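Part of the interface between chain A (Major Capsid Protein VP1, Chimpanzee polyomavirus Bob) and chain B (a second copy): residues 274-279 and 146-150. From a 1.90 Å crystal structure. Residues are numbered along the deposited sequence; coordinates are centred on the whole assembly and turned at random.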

ATOM      1  N   TYR A 274      -5.244  24.786   2.238  1.00 20.20           N
ATOM      2  CA  TYR A 274      -4.776  23.832   1.218  1.00 19.90           C
ATOM      3  C   TYR A 274      -3.487  24.379   0.594  1.00 21.36           C
ATOM      4  O   TYR A 274      -3.365  25.590   0.416  1.00 19.68           O
ATOM      5  CB  TYR A 274      -5.852  23.626   0.159  1.00 20.20           C
ATOM      6  CG  TYR A 274      -7.130  22.997   0.648  1.00 21.66           C
ATOM      7  CD1 TYR A 274      -7.217  21.627   0.892  1.00 20.86           C
ATOM      8  CD2 TYR A 274      -8.275  23.755   0.839  1.00 22.17           C
ATOM      9  CE1 TYR A 274      -8.390  21.034   1.334  1.00 20.22           C
ATOM     10  CE2 TYR A 274      -9.471  23.158   1.224  1.00 21.70           C
ATOM     11  CZ  TYR A 274      -9.530  21.803   1.482  1.00 21.69           C
ATOM     12  OH  TYR A 274     -10.707  21.232   1.891  1.00 24.70           O
ATOM     13  N   ARG A 275      -2.567  23.488   0.243  1.00 20.20           N
ATOM     14  CA  ARG A 275      -1.363  23.786  -0.567  1.00 21.02           C
ATOM     15  C   ARG A 275      -1.441  22.982  -1.869  1.00 21.22           C
ATOM     16  O   ARG A 275      -1.728  21.776  -1.806  1.00 23.10           O
ATOM     17  CB  ARG A 275      -0.123  23.482   0.280  1.00 20.96           C
ATOM     18  CG  ARG A 275       1.213  23.637  -0.426  1.00 21.49           C
ATOM     19  CD  ARG A 275       1.410  24.970  -1.132  1.00 21.94           C
ATOM     20  NE  ARG A 275       2.759  25.085  -1.648  1.00 21.70           N
ATOM     21  CZ  ARG A 275       3.120  25.881  -2.674  1.00 24.93           C
ATOM     22  NH1 ARG A 275       2.228  26.613  -3.311  1.00 25.72           N
ATOM     23  NH2 ARG A 275       4.377  25.963  -3.065  1.00 23.40           N
ATOM     24  N   GLY A 276      -1.216  23.635  -3.022  1.00 20.38           N
ATOM     25  CA  GLY A 276      -1.118  22.987  -4.338  1.00 19.40           C
ATOM     26  C   GLY A 276       0.271  23.171  -4.933  1.00 20.08           C
ATOM     27  O   GLY A 276       0.960  24.131  -4.555  1.00 19.53           O
ATOM     28  N   LEU A 277       0.653  22.313  -5.872  1.00 19.87           N
ATOM     29  CA  LEU A 277       1.921  22.444  -6.622  1.00 20.73           C
ATOM     30  C   LEU A 277       1.614  22.537  -8.110  1.00 21.97           C
ATOM     31  O   LEU A 277       0.590  22.060  -8.591  1.00 21.40           O
ATOM     32  CB  LEU A 277       2.845  21.266  -6.304  1.00 22.22           C
ATOM     33  CG  LEU A 277       3.385  21.247  -4.879  1.00 22.39           C
ATOM     34  CD1 LEU A 277       4.174  19.978  -4.577  1.00 23.80           C
ATOM     35  CD2 LEU A 277       4.230  22.475  -4.619  1.00 23.10           C
ATOM     36  N   PRO A 278       2.515  23.187  -8.874  1.00 23.21           N
ATOM     37  CA  PRO A 278       2.394  23.238 -10.327  1.00 22.59           C
ATOM     38  C   PRO A 278       2.603  21.858 -10.963  1.00 22.38           C
ATOM     39  O   PRO A 278       3.362  21.024 -10.418  1.00 20.86           O
ATOM     40  CB  PRO A 278       3.506  24.198 -10.765  1.00 22.13           C
ATOM     41  CG  PRO A 278       4.471  24.292  -9.602  1.00 25.28           C
ATOM     42  CD  PRO A 278       3.715  23.868  -8.366  1.00 23.36           C
ATOM     43  N   ARG A 279       1.945  21.656 -12.099  1.00 22.65           N
ATOM     44  CA  ARG A 279       1.996  20.418 -12.898  1.00 20.98           C
ATOM     45  C   ARG A 279       2.564  20.745 -14.293  1.00 21.55           C
ATOM     46  O   ARG A 279       2.091  21.669 -15.001  1.00 21.09           O
ATOM     47  CB  ARG A 279       0.629  19.733 -12.996  1.00 21.56           C
ATOM     48  CG  ARG A 279       0.672  18.465 -13.842  1.00 20.75           C
ATOM     49  CD  ARG A 279      -0.617  17.672 -13.827  1.00 20.61           C
ATOM     50  NE  ARG A 279      -0.845  16.975 -12.554  1.00 19.80           N
ATOM     51  CZ  ARG A 279      -0.311  15.815 -12.224  1.00 20.86           C
ATOM     52  NH1 ARG A 279       0.497  15.182 -13.064  1.00 20.77           N
ATOM     53  NH2 ARG A 279      -0.617  15.261 -11.065  1.00 21.90           N
TER
ATOM     54  N   GLY B 146      13.459  25.623  -9.471  1.00 21.51           N
ATOM     55  CA  GLY B 146      13.335  26.244  -8.145  1.00 22.22           C
ATOM     56  C   GLY B 146      11.889  26.464  -7.757  1.00 21.79           C
ATOM     57  O   GLY B 146      11.024  26.724  -8.626  1.00 23.27           O
ATOM     58  N   ILE B 147      11.636  26.370  -6.460  1.00 23.39           N
ATOM     59  CA  ILE B 147      10.338  26.696  -5.829  1.00 24.83           C
ATOM     60  C   ILE B 147      10.595  27.161  -4.385  1.00 23.35           C
ATOM     61  O   ILE B 147      11.694  26.970  -3.872  1.00 23.29           O
ATOM     62  CB  ILE B 147       9.411  25.471  -5.865  1.00 28.02           C
ATOM     63  CG1 ILE B 147       7.952  25.881  -5.643  1.00 31.22           C
ATOM     64  CG2 ILE B 147       9.877  24.463  -4.829  1.00 28.31           C
ATOM     65  CD1 ILE B 147       6.949  24.851  -6.029  1.00 30.04           C
ATOM     66  N   GLU B 148       9.594  27.736  -3.737  1.00 23.88           N
ATOM     67  CA  GLU B 148       9.638  28.019  -2.284  1.00 23.96           C
ATOM     68  C   GLU B 148       8.288  27.602  -1.711  1.00 23.21           C
ATOM     69  O   GLU B 148       7.256  27.935  -2.363  1.00 24.87           O
ATOM     70  CB  GLU B 148       9.889  29.505  -2.007  1.00 26.05           C
ATOM     71  CG  GLU B 148      11.265  30.020  -2.423  1.00 26.97           C
ATOM     72  CD  GLU B 148      12.416  29.531  -1.566  1.00 28.95           C
ATOM     73  OE1 GLU B 148      12.157  29.193  -0.387  1.00 30.50           O
ATOM     74  OE2 GLU B 148      13.569  29.498  -2.074  1.00 28.01           O
ATOM     75  N   SER B 149       8.278  26.913  -0.565  1.00 22.93           N
ATOM     76  CA  SER B 149       7.042  26.715   0.244  1.00 22.87           C
ATOM     77  C   SER B 149       6.595  28.068   0.817  1.00 22.96           C
ATOM     78  O   SER B 149       5.395  28.393   0.756  1.00 21.72           O
ATOM     79  CB  SER B 149       7.238  25.654   1.323  1.00 24.43           C
ATOM     80  OG  SER B 149       8.484  25.823   1.967  1.00 25.91           O
ATOM     81  N   ASN B 150       7.547  28.878   1.288  1.00 23.29           N
ATOM     82  CA  ASN B 150       7.296  30.258   1.781  1.00 24.76           C
ATOM     83  C   ASN B 150       8.286  31.225   1.113  1.00 23.97           C
ATOM     84  O   ASN B 150       9.471  31.170   1.404  1.00 21.40           O
ATOM     85  CB  ASN B 150       7.441  30.370   3.293  1.00 25.25           C
ATOM     86  CG  ASN B 150       6.494  29.518   4.111  1.00 25.29           C
ATOM     87  OD1 ASN B 150       6.956  28.849   5.022  1.00 25.18           O
ATOM     88  ND2 ASN B 150       5.193  29.628   3.872  1.00 25.57           N
TER

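No hydrogen bond joins these two stretches, although an arginine reaches across to the partner backbone: Arg275(A) NH2 stops 3.6 Å from Glu148(B) O, and its NH1 and NH2 find their hydrogen bonds elsewhere in the structure. The contact therefore rests on packing. The nearest CA atoms are far apart, 8.9 Å between Arg275(A) CA and Ser149(B) CA and 9.5 Å between Leu277(A) CA and Ile147(B) CA, so side chains must fill the gap. Ile147(B) does most of this from its side. Its CA-to-CB bond points toward the chain A stretch, chi1 and chi2 are both t, and Ile147(B) CD1 lies 3.9 Å from Leu277(A) CD2 and 4.1 Å from Pro278(A) CD, a small apolar cluster. Leu277(A) leaves its backbone sideways, but its m,t rotamer brings the end of the side chain nearer; Pro278(A) adds a compact, rigid ring. Arg275(A), its CA-to-CB bond also toward the partner, runs t, p, t through chi1 to chi3, its length carrying the guanidinium across; Ile147(B) CD1 lies 4.1 Å from Arg275(A) NH2. The CA-to-CB bond of Glu148(B) points away, and the residue meets the arginine through its backbone O, while Ser149(B) CA approaches Arg275(A) NH2 at 4.3 Å. Together the stretches bury a modest 154 Å², with Ile147(B) and Arg275(A) covered most.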